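Local structure of FrpC operon protein (Neisseria meningitidis, 5EDF) at residues Asn8-Thr13 with Tyr79-Lys84; Ile58-Ile63 with Val102-Ala107; Ser184-Phe189 with Leu218-Val223. The protein is of unknown biochemical function but is iron-regulated, binds the RTX protein FrpC and may take part in adhesion. One frame throughout, in Å; residues are numbered along the deposited sequence.

Contact 1: Asn8-Thr13 with Tyr79-Lys84; sequences NPEPMT and YNQQNK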
loop_
_atom_site.group_PDB
_atom_site.type_symbol
_atom_site.label_atom_id
_atom_site.label_comp_id
_atom_site.label_asym_id
_atom_site.label_seq_id
_atom_site.Cartn_x
_atom_site.Cartn_y
_atom_site.Cartn_z
ATOM N N ASN A 8 14.603 -20.245 -2.430
ATOM C CA ASN A 8 15.448 -19.171 -1.888
ATOM C C ASN A 8 15.500 -19.235 -0.360
ATOM O O ASN A 8 14.518 -19.605 0.264
ATOM C CB ASN A 8 14.982 -17.781 -2.347
ATOM C CG ASN A 8 15.387 -17.452 -3.777
ATOM O OD1 ASN A 8 16.449 -17.842 -4.252
ATOM N ND2 ASN A 8 14.519 -16.698 -4.472
ATOM N N PRO A 9 16.647 -18.832 0.203
ATOM C CA PRO A 9 16.837 -18.814 1.654
ATOM C C PRO A 9 16.100 -17.650 2.296
ATOM O O PRO A 9 15.747 -16.680 1.652
ATOM C CB PRO A 9 18.349 -18.631 1.779
ATOM C CG PRO A 9 18.721 -17.781 0.594
ATOM C CD PRO A 9 17.854 -18.357 -0.503
ATOM N N GLU A 10 15.895 -17.738 3.595
ATOM C CA GLU A 10 15.430 -16.587 4.373
ATOM C C GLU A 10 16.312 -15.384 4.044
ATOM O O GLU A 10 17.522 -15.499 4.081
ATOM C CB GLU A 10 15.563 -16.915 5.861
ATOM C CG GLU A 10 15.033 -15.823 6.761
ATOM C CD GLU A 10 15.364 -15.997 8.224
ATOM O OE1 GLU A 10 16.027 -16.980 8.625
ATOM O OE2 GLU A 10 14.981 -15.113 9.010
ATOM N N PRO A 11 15.715 -14.217 3.729
ATOM C CA PRO A 11 16.537 -13.047 3.477
ATOM C C PRO A 11 17.275 -12.486 4.698
ATOM O O PRO A 11 16.783 -12.578 5.829
ATOM C CB PRO A 11 15.536 -11.985 2.949
ATOM C CG PRO A 11 14.280 -12.722 2.643
ATOM C CD PRO A 11 14.286 -13.946 3.513
HETATM N N MSE A 12 18.466 -11.923 4.453
HETATM C CA MSE A 12 19.089 -11.059 5.441
HETATM C C MSE A 12 18.706 -9.590 5.228
HETATM O O MSE A 12 18.321 -8.909 6.172
HETATM C CB MSE A 12 20.614 -11.230 5.497
HETATM C CG MSE A 12 21.255 -10.325 6.519
HETATM SE SE MSE A 12 23.165 -10.458 6.480
HETATM C CE MSE A 12 23.557 -9.851 4.733
ATOM N N THR A 13 18.821 -9.107 3.996
ATOM C CA THR A 13 18.432 -7.761 3.640
ATOM C C THR A 13 17.102 -7.706 2.874
ATOM O O THR A 13 16.451 -6.648 2.880
ATOM C CB THR A 13 19.453 -7.103 2.713
ATOM O OG1 THR A 13 19.446 -7.776 1.446
ATOM C CG2 THR A 13 20.861 -7.121 3.321
ATOM N N TYR A 79 11.270 -7.716 4.143
ATOM C CA TYR A 79 11.746 -8.572 5.219
ATOM C C TYR A 79 13.254 -8.498 5.339
ATOM O O TYR A 79 13.990 -8.676 4.336
ATOM C CB TYR A 79 11.296 -10.010 4.935
ATOM C CG TYR A 79 11.653 -11.079 5.944
ATOM C CD1 TYR A 79 10.675 -11.652 6.743
ATOM C CD2 TYR A 79 12.961 -11.544 6.072
ATOM C CE1 TYR A 79 10.977 -12.662 7.636
ATOM C CE2 TYR A 79 13.278 -12.575 6.966
ATOM C CZ TYR A 79 12.284 -13.129 7.750
ATOM O OH TYR A 79 12.538 -14.161 8.669
ATOM N N ASN A 80 13.731 -8.275 6.559
ATOM C CA ASN A 80 15.166 -8.288 6.831
ATOM C C ASN A 80 15.415 -8.771 8.250
ATOM O O ASN A 80 14.466 -8.990 9.022
ATOM C CB ASN A 80 15.816 -6.915 6.512
ATOM C CG ASN A 80 15.331 -5.800 7.404
ATOM O OD1 ASN A 80 15.149 -5.993 8.603
ATOM N ND2 ASN A 80 15.172 -4.624 6.837
ATOM N N GLN A 81 16.682 -8.950 8.632
ATOM C CA GLN A 81 16.957 -9.518 9.947
ATOM C C GLN A 81 16.597 -8.606 11.103
ATOM O O GLN A 81 16.421 -9.100 12.218
ATOM C CB GLN A 81 18.386 -10.035 10.025
ATOM C CG GLN A 81 18.609 -11.282 9.205
ATOM C CD GLN A 81 17.718 -12.466 9.601
ATOM O OE1 GLN A 81 17.864 -13.007 10.742
ATOM N NE2 GLN A 81 16.814 -12.892 8.674
ATOM N N GLN A 82 16.510 -7.307 10.856
ATOM C CA GLN A 82 16.139 -6.357 11.921
ATOM C C GLN A 82 14.640 -6.354 12.166
ATOM O O GLN A 82 14.209 -6.257 13.313
ATOM C CB GLN A 82 16.638 -4.953 11.576
ATOM C CG GLN A 82 18.148 -4.773 11.590
ATOM C CD GLN A 82 18.865 -5.419 10.404
ATOM O OE1 GLN A 82 18.490 -5.218 9.241
ATOM N NE2 GLN A 82 19.914 -6.192 10.699
ATOM N N ASN A 83 13.823 -6.498 11.131
ATOM C CA ASN A 83 12.381 -6.397 11.271
ATOM C C ASN A 83 11.657 -7.747 11.203
ATOM O O ASN A 83 10.402 -7.784 11.271
ATOM C CB ASN A 83 11.810 -5.426 10.216
ATOM C CG ASN A 83 11.925 -5.981 8.791
ATOM O OD1 ASN A 83 11.893 -7.196 8.601
ATOM N ND2 ASN A 83 11.989 -5.091 7.782
ATOM N N LYS A 84 12.388 -8.849 11.070
ATOM C CA LYS A 84 11.739 -10.134 10.808
ATOM C C LYS A 84 10.637 -10.524 11.811
ATOM O O LYS A 84 9.669 -11.169 11.419
ATOM C CB LYS A 84 12.753 -11.272 10.691
ATOM C CG LYS A 84 13.595 -11.536 11.905
ATOM C CD LYS A 84 14.480 -12.814 11.746
ATOM C CE LYS A 84 13.676 -14.147 11.813
ATOM N NZ LYS A 84 14.545 -15.421 11.754
HETATM O O HOH W 1 17.514 -16.069 11.154
HETATM O O HOH W 2 19.588 -6.291 7.045
HETATM O O HOH W 3 16.507 -4.312 4.212
#

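Contact 2: Ile58-Ile63 with Val102-Ala107; sequences INLIEI and VIRKDA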
loop_
_atom_site.group_PDB
_atom_site.type_symbol
_atom_site.label_atom_id
_atom_site.label_comp_id
_atom_site.label_asym_id
_atom_site.label_seq_id
_atom_site.Cartn_x
_atom_site.Cartn_y
_atom_site.Cartn_z
ATOM N N ILE A 58 0.862 -14.068 -13.858
ATOM C CA ILE A 58 -0.098 -13.784 -12.789
ATOM C C ILE A 58 -1.054 -12.678 -13.221
ATOM O O ILE A 58 -0.835 -12.045 -14.250
ATOM C CB ILE A 58 0.631 -13.372 -11.493
ATOM C CG1 ILE A 58 1.635 -12.228 -11.725
ATOM C CG2 ILE A 58 1.506 -14.508 -10.979
ATOM C CD1 ILE A 58 1.088 -10.998 -12.041
ATOM N N ASN A 59 -2.145 -12.529 -12.497
ATOM C CA ASN A 59 -3.057 -11.393 -12.635
ATOM C C ASN A 59 -2.861 -10.344 -11.562
ATOM O O ASN A 59 -3.262 -9.208 -11.744
ATOM C CB ASN A 59 -4.525 -11.867 -12.564
ATOM C CG ASN A 59 -4.884 -12.858 -13.646
ATOM O OD1 ASN A 59 -5.628 -13.804 -13.399
ATOM N ND2 ASN A 59 -4.370 -12.643 -14.842
ATOM N N LEU A 60 -2.309 -10.719 -10.414
ATOM C CA LEU A 60 -2.055 -9.779 -9.343
ATOM C C LEU A 60 -0.843 -10.243 -8.564
ATOM O O LEU A 60 -0.549 -11.457 -8.539
ATOM C CB LEU A 60 -3.267 -9.615 -8.395
ATOM C CG LEU A 60 -3.552 -10.751 -7.421
ATOM C CD1 LEU A 60 -2.773 -10.662 -6.140
ATOM C CD2 LEU A 60 -5.061 -10.780 -7.106
ATOM N N ILE A 61 -0.154 -9.291 -7.951
ATOM C CA ILE A 61 0.916 -9.539 -7.006
ATOM C C ILE A 61 0.553 -8.825 -5.722
ATOM O O ILE A 61 0.099 -7.682 -5.774
ATOM C CB ILE A 61 2.271 -8.976 -7.490
ATOM C CG1 ILE A 61 2.631 -9.518 -8.886
ATOM C CG2 ILE A 61 3.383 -9.312 -6.457
ATOM C CD1 ILE A 61 3.838 -8.807 -9.480
ATOM N N GLU A 62 0.743 -9.465 -4.576
ATOM C CA GLU A 62 0.491 -8.863 -3.276
ATOM C C GLU A 62 1.796 -8.792 -2.542
ATOM O O GLU A 62 2.259 -9.786 -1.984
ATOM C CB GLU A 62 -0.563 -9.643 -2.466
ATOM C CG GLU A 62 -0.947 -8.973 -1.152
ATOM C CD GLU A 62 -2.031 -9.696 -0.411
ATOM O OE1 GLU A 62 -2.189 -10.930 -0.600
ATOM O OE2 GLU A 62 -2.752 -9.038 0.376
ATOM N N ILE A 63 2.465 -7.649 -2.581
ATOM C CA ILE A 63 3.684 -7.447 -1.798
ATOM C C ILE A 63 3.329 -7.061 -0.375
ATOM O O ILE A 63 2.199 -6.608 -0.115
ATOM C CB ILE A 63 4.629 -6.405 -2.442
ATOM C CG1 ILE A 63 4.047 -4.992 -2.442
ATOM C CG2 ILE A 63 5.052 -6.856 -3.843
ATOM C CD1 ILE A 63 5.109 -3.894 -2.744
ATOM N N VAL A 102 -1.521 -4.392 -3.316
ATOM C CA VAL A 102 -1.986 -5.249 -4.401
ATOM C C VAL A 102 -1.756 -4.542 -5.724
ATOM O O VAL A 102 -2.274 -3.449 -5.963
ATOM C CB VAL A 102 -3.430 -5.673 -4.199
ATOM C CG1 VAL A 102 -3.920 -6.521 -5.390
ATOM C CG2 VAL A 102 -3.602 -6.446 -2.905
ATOM N N ILE A 103 -1.010 -5.208 -6.601
ATOM C CA ILE A 103 -0.595 -4.680 -7.896
ATOM C C ILE A 103 -1.241 -5.501 -8.998
ATOM O O ILE A 103 -1.106 -6.733 -9.014
ATOM C CB ILE A 103 0.925 -4.733 -8.055
ATOM C CG1 ILE A 103 1.614 -3.999 -6.925
ATOM C CG2 ILE A 103 1.349 -4.154 -9.429
ATOM C CD1 ILE A 103 3.127 -4.224 -6.834
ATOM N N ARG A 104 -1.904 -4.825 -9.931
ATOM C CA ARG A 104 -2.502 -5.440 -11.128
ATOM C C ARG A 104 -2.147 -4.604 -12.326
ATOM O O ARG A 104 -1.765 -3.448 -12.194
ATOM C CB ARG A 104 -4.031 -5.509 -11.041
ATOM C CG ARG A 104 -4.500 -6.329 -9.900
ATOM C CD ARG A 104 -6.024 -6.417 -9.889
ATOM N NE ARG A 104 -6.426 -7.333 -10.935
ATOM C CZ ARG A 104 -6.859 -8.589 -10.763
ATOM N NH1 ARG A 104 -7.055 -9.108 -9.564
ATOM N NH2 ARG A 104 -7.128 -9.308 -11.824
ATOM N N LYS A 105 -2.275 -5.172 -13.530
ATOM C CA LYS A 105 -2.086 -4.378 -14.728
ATOM C C LYS A 105 -3.413 -4.174 -15.434
ATOM O O LYS A 105 -3.881 -5.050 -16.127
ATOM C CB LYS A 105 -1.044 -5.013 -15.636
ATOM C CG LYS A 105 -0.590 -4.081 -16.777
ATOM C CD LYS A 105 0.368 -4.710 -17.732
ATOM C CE LYS A 105 -0.316 -5.698 -18.615
ATOM N NZ LYS A 105 -0.897 -4.995 -19.803
ATOM N N ASP A 106 -3.945 -2.975 -15.302
ATOM C CA ASP A 106 -5.252 -2.604 -15.850
ATOM C C ASP A 106 -5.274 -1.135 -16.154
ATOM O O ASP A 106 -4.578 -0.369 -15.518
ATOM C CB ASP A 106 -6.338 -2.878 -14.828
ATOM C CG ASP A 106 -6.639 -4.347 -14.664
ATOM O OD1 ASP A 106 -6.827 -5.009 -15.708
ATOM O OD2 ASP A 106 -6.732 -4.838 -13.512
ATOM N N ALA A 107 -6.111 -0.738 -17.109
ATOM C CA ALA A 107 -6.347 0.663 -17.347
ATOM C C ALA A 107 -6.900 1.290 -16.072
ATOM O O ALA A 107 -7.693 0.680 -15.367
ATOM C CB ALA A 107 -7.323 0.848 -18.544
HETATM O O HOH W 4 -3.491 -7.695 -13.936
#

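Contact 3: Ser184-Phe189 with Leu218-Val223; sequences SCINGF and LVQSFV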
loop_
_atom_site.group_PDB
_atom_site.type_symbol
_atom_site.label_atom_id
_atom_site.label_comp_id
_atom_site.label_asym_id
_atom_site.label_seq_id
_atom_site.Cartn_x
_atom_site.Cartn_y
_atom_site.Cartn_z
ATOM N N SER A 184 -4.635 3.855 -6.597
ATOM C CA SER A 184 -3.748 4.587 -7.463
ATOM C C SER A 184 -3.501 3.878 -8.759
ATOM O O SER A 184 -3.772 2.654 -8.878
ATOM C CB SER A 184 -2.432 4.864 -6.740
ATOM O OG SER A 184 -1.682 3.662 -6.536
ATOM N N CYS A 185 -2.944 4.606 -9.710
ATOM C CA CYS A 185 -2.523 4.071 -11.002
ATOM C C CYS A 185 -1.118 4.573 -11.238
ATOM O O CYS A 185 -0.878 5.773 -11.150
ATOM C CB CYS A 185 -3.460 4.537 -12.117
ATOM S SG CYS A 185 -5.196 4.040 -11.761
ATOM N N ILE A 186 -0.191 3.628 -11.424
ATOM C CA ILE A 186 1.238 3.916 -11.533
ATOM C C ILE A 186 1.745 3.188 -12.766
ATOM O O ILE A 186 1.804 1.960 -12.784
ATOM C CB ILE A 186 2.000 3.444 -10.277
ATOM C CG1 ILE A 186 1.469 4.150 -9.044
ATOM C CG2 ILE A 186 3.527 3.649 -10.452
ATOM C CD1 ILE A 186 1.927 3.618 -7.707
ATOM N N ASN A 187 2.110 3.939 -13.788
ATOM C CA ASN A 187 2.801 3.367 -14.952
ATOM C C ASN A 187 2.027 2.207 -15.591
ATOM O O ASN A 187 2.636 1.223 -15.985
ATOM C CB ASN A 187 4.213 2.851 -14.564
ATOM C CG ASN A 187 5.221 3.962 -14.267
ATOM O OD1 ASN A 187 4.896 4.996 -13.679
ATOM N ND2 ASN A 187 6.477 3.721 -14.652
ATOM N N GLY A 188 0.702 2.308 -15.689
ATOM C CA GLY A 188 -0.123 1.257 -16.318
ATOM C C GLY A 188 -0.620 0.183 -15.354
ATOM O O GLY A 188 -1.416 -0.700 -15.737
ATOM N N PHE A 189 -0.151 0.259 -14.119
ATOM C CA PHE A 189 -0.564 -0.670 -13.072
ATOM C C PHE A 189 -1.573 -0.019 -12.166
ATOM O O PHE A 189 -1.572 1.211 -12.006
ATOM C CB PHE A 189 0.629 -1.153 -12.228
ATOM C CG PHE A 189 1.676 -1.841 -13.042
ATOM C CD1 PHE A 189 1.540 -3.167 -13.339
ATOM C CD2 PHE A 189 2.779 -1.138 -13.566
ATOM C CE1 PHE A 189 2.498 -3.812 -14.178
ATOM C CE2 PHE A 189 3.745 -1.765 -14.351
ATOM C CZ PHE A 189 3.586 -3.096 -14.666
ATOM N N LEU A 218 8.693 2.649 -5.199
ATOM C CA LEU A 218 8.894 1.206 -5.063
ATOM C C LEU A 218 8.373 0.455 -6.298
ATOM O O LEU A 218 9.063 -0.357 -6.913
ATOM C CB LEU A 218 8.233 0.721 -3.767
ATOM C CG LEU A 218 8.369 -0.753 -3.440
ATOM C CD1 LEU A 218 9.845 -1.162 -3.326
ATOM C CD2 LEU A 218 7.611 -1.032 -2.161
ATOM N N VAL A 219 7.143 0.737 -6.685
ATOM C CA VAL A 219 6.525 0.036 -7.831
ATOM C C VAL A 219 7.324 0.377 -9.093
ATOM O O VAL A 219 7.622 -0.493 -9.903
ATOM C CB VAL A 219 5.030 0.405 -7.943
ATOM C CG1 VAL A 219 4.440 -0.049 -9.294
ATOM C CG2 VAL A 219 4.254 -0.155 -6.742
ATOM N N GLN A 220 7.729 1.637 -9.243
ATOM C CA GLN A 220 8.524 2.009 -10.415
ATOM C C GLN A 220 9.870 1.285 -10.446
ATOM O O GLN A 220 10.363 0.967 -11.521
ATOM C CB GLN A 220 8.723 3.515 -10.494
ATOM C CG GLN A 220 7.416 4.251 -10.844
ATOM C CD GLN A 220 7.501 5.742 -10.725
ATOM O OE1 GLN A 220 8.143 6.274 -9.815
ATOM N NE2 GLN A 220 6.825 6.439 -11.634
ATOM N N SER A 221 10.432 0.987 -9.269
ATOM C CA SER A 221 11.727 0.277 -9.188
ATOM C C SER A 221 11.606 -1.168 -9.717
ATOM O O SER A 221 12.591 -1.732 -10.148
ATOM C CB SER A 221 12.299 0.270 -7.758
ATOM O OG SER A 221 11.706 -0.719 -6.945
ATOM N N PHE A 222 10.400 -1.728 -9.687
ATOM C CA PHE A 222 10.175 -3.076 -10.146
ATOM C C PHE A 222 10.126 -3.192 -11.667
ATOM O O PHE A 222 10.248 -4.260 -12.233
ATOM C CB PHE A 222 8.861 -3.636 -9.597
ATOM C CG PHE A 222 8.740 -3.700 -8.073
ATOM C CD1 PHE A 222 9.807 -3.671 -7.221
ATOM C CD2 PHE A 222 7.466 -3.810 -7.532
ATOM C CE1 PHE A 222 9.647 -3.751 -5.846
ATOM C CE2 PHE A 222 7.286 -3.897 -6.178
ATOM C CZ PHE A 222 8.369 -3.836 -5.325
ATOM N N VAL A 223 9.911 -2.078 -12.356
ATOM C CA VAL A 223 9.796 -2.101 -13.808
ATOM C C VAL A 223 10.942 -1.344 -14.458
ATOM O O VAL A 223 11.068 -1.325 -15.685
ATOM C CB VAL A 223 8.460 -1.534 -14.276
ATOM C CG1 VAL A 223 7.358 -2.492 -13.906
ATOM C CG2 VAL A 223 8.200 -0.168 -13.674
#

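Contact 1: Asn8-Thr13 with Tyr79-Lys84
The Tyr79 ring turns its edge to Glu10 and Pro11: Glu10 OE2 and Pro11 O both lie near the ring plane, while Lys84 CA stands over one face, displaced toward the rim. The Pro11 and Tyr79 side chains cross at about a right angle, bringing Pro11 CD 3.8 Å from Tyr79 CD2, and Trp46 meets Tyr79 edge-to-face. In Glu10, chi1 of -177° sets CG anti to the backbone N; the extended chain beyond it ends with OE2 among three donors. Tyr79 OH donates to Glu10 OE2 over 2.6 Å from above the carboxylate plane. Lys84 NZ forms a salt bridge to the same OE2 at 2.8 Å, on the syn side. Gln81 NE2 reaches Glu10 OE2 from 70° out of the carboxylate plane, along a nearly straight bond of 2.9 Å (172°), and also donates to Pro11 O. Gln81 N adds a bond of 3.0 Å to the backbone O of Met12, deposited as selenomethionine. Asn80 OD1 accepts from Asn83 N in an Asx motif just before helix 84-93. A water joins Glu10 OE1, Gln81 OE1 and Lys84 NZ. Three donors on one oxygen, one cationic, would probably keep the Glu10 carboxylate ionised while fastening the N-terminal loop to this helix start.

Contact 2: Ile58-Ile63 with Val102-Ala107
Ile61 and Ile103 pair across two neighbouring strands of the large antiparallel sheet, their side chains on one face, whereas the next pair, Glu62 with Val102, points to the other. The short strand segments run at 152° to each other, which fits an antiparallel ladder with some twist. Ile61-Ile103 is its hydrogen-bonded pair: Ile61 N donates to Ile103 O at 2.9 Å, and Ile103 N to Ile61 O at 2.8 Å. Glu62-Val102 is the non-hydrogen-bonded pair that follows.

On the isoleucine face Ile61 CB lies 4.5 Å from Ile103 CB. Ile103 CG1 lies anti to its carbonyl carbon (chi1 -56°), and at the end of that branch CD1 is 4.4 Å from Ile63 CG2. Phe21, Phe23, Met28 and Ile30 of the three-stranded sheet (strands 18-23 and 26-31) close over Ile61, so this side belongs to the core. On the opposite face Glu62 and Val102 slant across one another, Glu62 CG 4.1 Å from Val102 CG2.

Before the Ile61 end of the ladder, Arg104 lies against Asn59 and Leu60. The arginine chain bends at chi3 (75°); its guanidinium has Asn59 O over one face, near the rim, and a longer salt bridge to Asp106 from NE. Arg104 NH1 is 3.6 Å from Leu60 CD2. Where the direct backbone bonds stop, a water continues the link, donating to Asn59 O at 2.7 Å and accepting from Lys105 N at 2.8 Å.

Contact 3: Ser184-Phe189 with Leu218-Val223
Ile186 and Val219 meet where the tip of a two-residue beta hairpin packs against the last turns of helix 205-224. The hairpin joins strands 178-186 and 189-193 through a type I' turn from Ile186 to Phe189; Asn187 and Gly188 both have positive phi, as that turn requires, and Phe189 N closes it on Ile186 O at 2.9 Å.

Along the helix, Leu218 comes first: its side chain leans on Ile63 and Val65 of strand 61-70 instead of the hairpin, and its carbonyl oxygen accepts from Ser221 OG at 2.7 Å. Val219 then faces the hairpin. Its CG1, anti to the backbone N (chi1 167°), lies 4.0 Å from Ile186 CG2, with the two side chains oblique to each other.

Gln220 carries the polar part of the contact. Its CG touches the same methyl, Ile186 CG2, before the extended chain runs on to the exposed Asn187. There Gln220 NE2 donates to Asn187 OD1 over 3.2 Å, nearly straight at 169°, with the oxygen in the glutamine amide plane. The two amides are nevertheless turned 69° apart, and the donor arrives tilted from the asparagine carbonyl plane. Asn187 is also held through its backbone N by Asn159 OD1.

The Phe222 side chain packs on Met28 and Ile63, and Leu218 O sits over the centre of one face of its ring. Val223 returns to the hairpin beside Phe189, the side chains passing in opposite directions; Met28 of strand 26-31 touches both. Val223 CG1 comes obliquely to the aromatic ring, 3.7 Å from Phe189 CE2, while Val223 CG2 reaches to 4.4 Å from Asn187 ND2.

From the N terminus, the loop 8-13 opens contact 1, and residues 58-63 open contact 2 before contact 1 closes at 79-84; contact 2 then closes at 102-107. The two loops therefore cross, although their nearest atoms stay about 9 Å apart. Contact 3 follows in series, its own loop running from the hairpin at 184-189 to the C-terminal helix at 218-223. Contacts 2 and 3 touch within the large antiparallel sheet at Arg104 O and Phe189 CB (3.3 Å), and between sheet and helix at Ile63 CD1 and Leu218 CD2 (3.8 Å). Contact 1 ties the N-terminal loop to the start of helix 84-93, at a distance from this sheet-helix core.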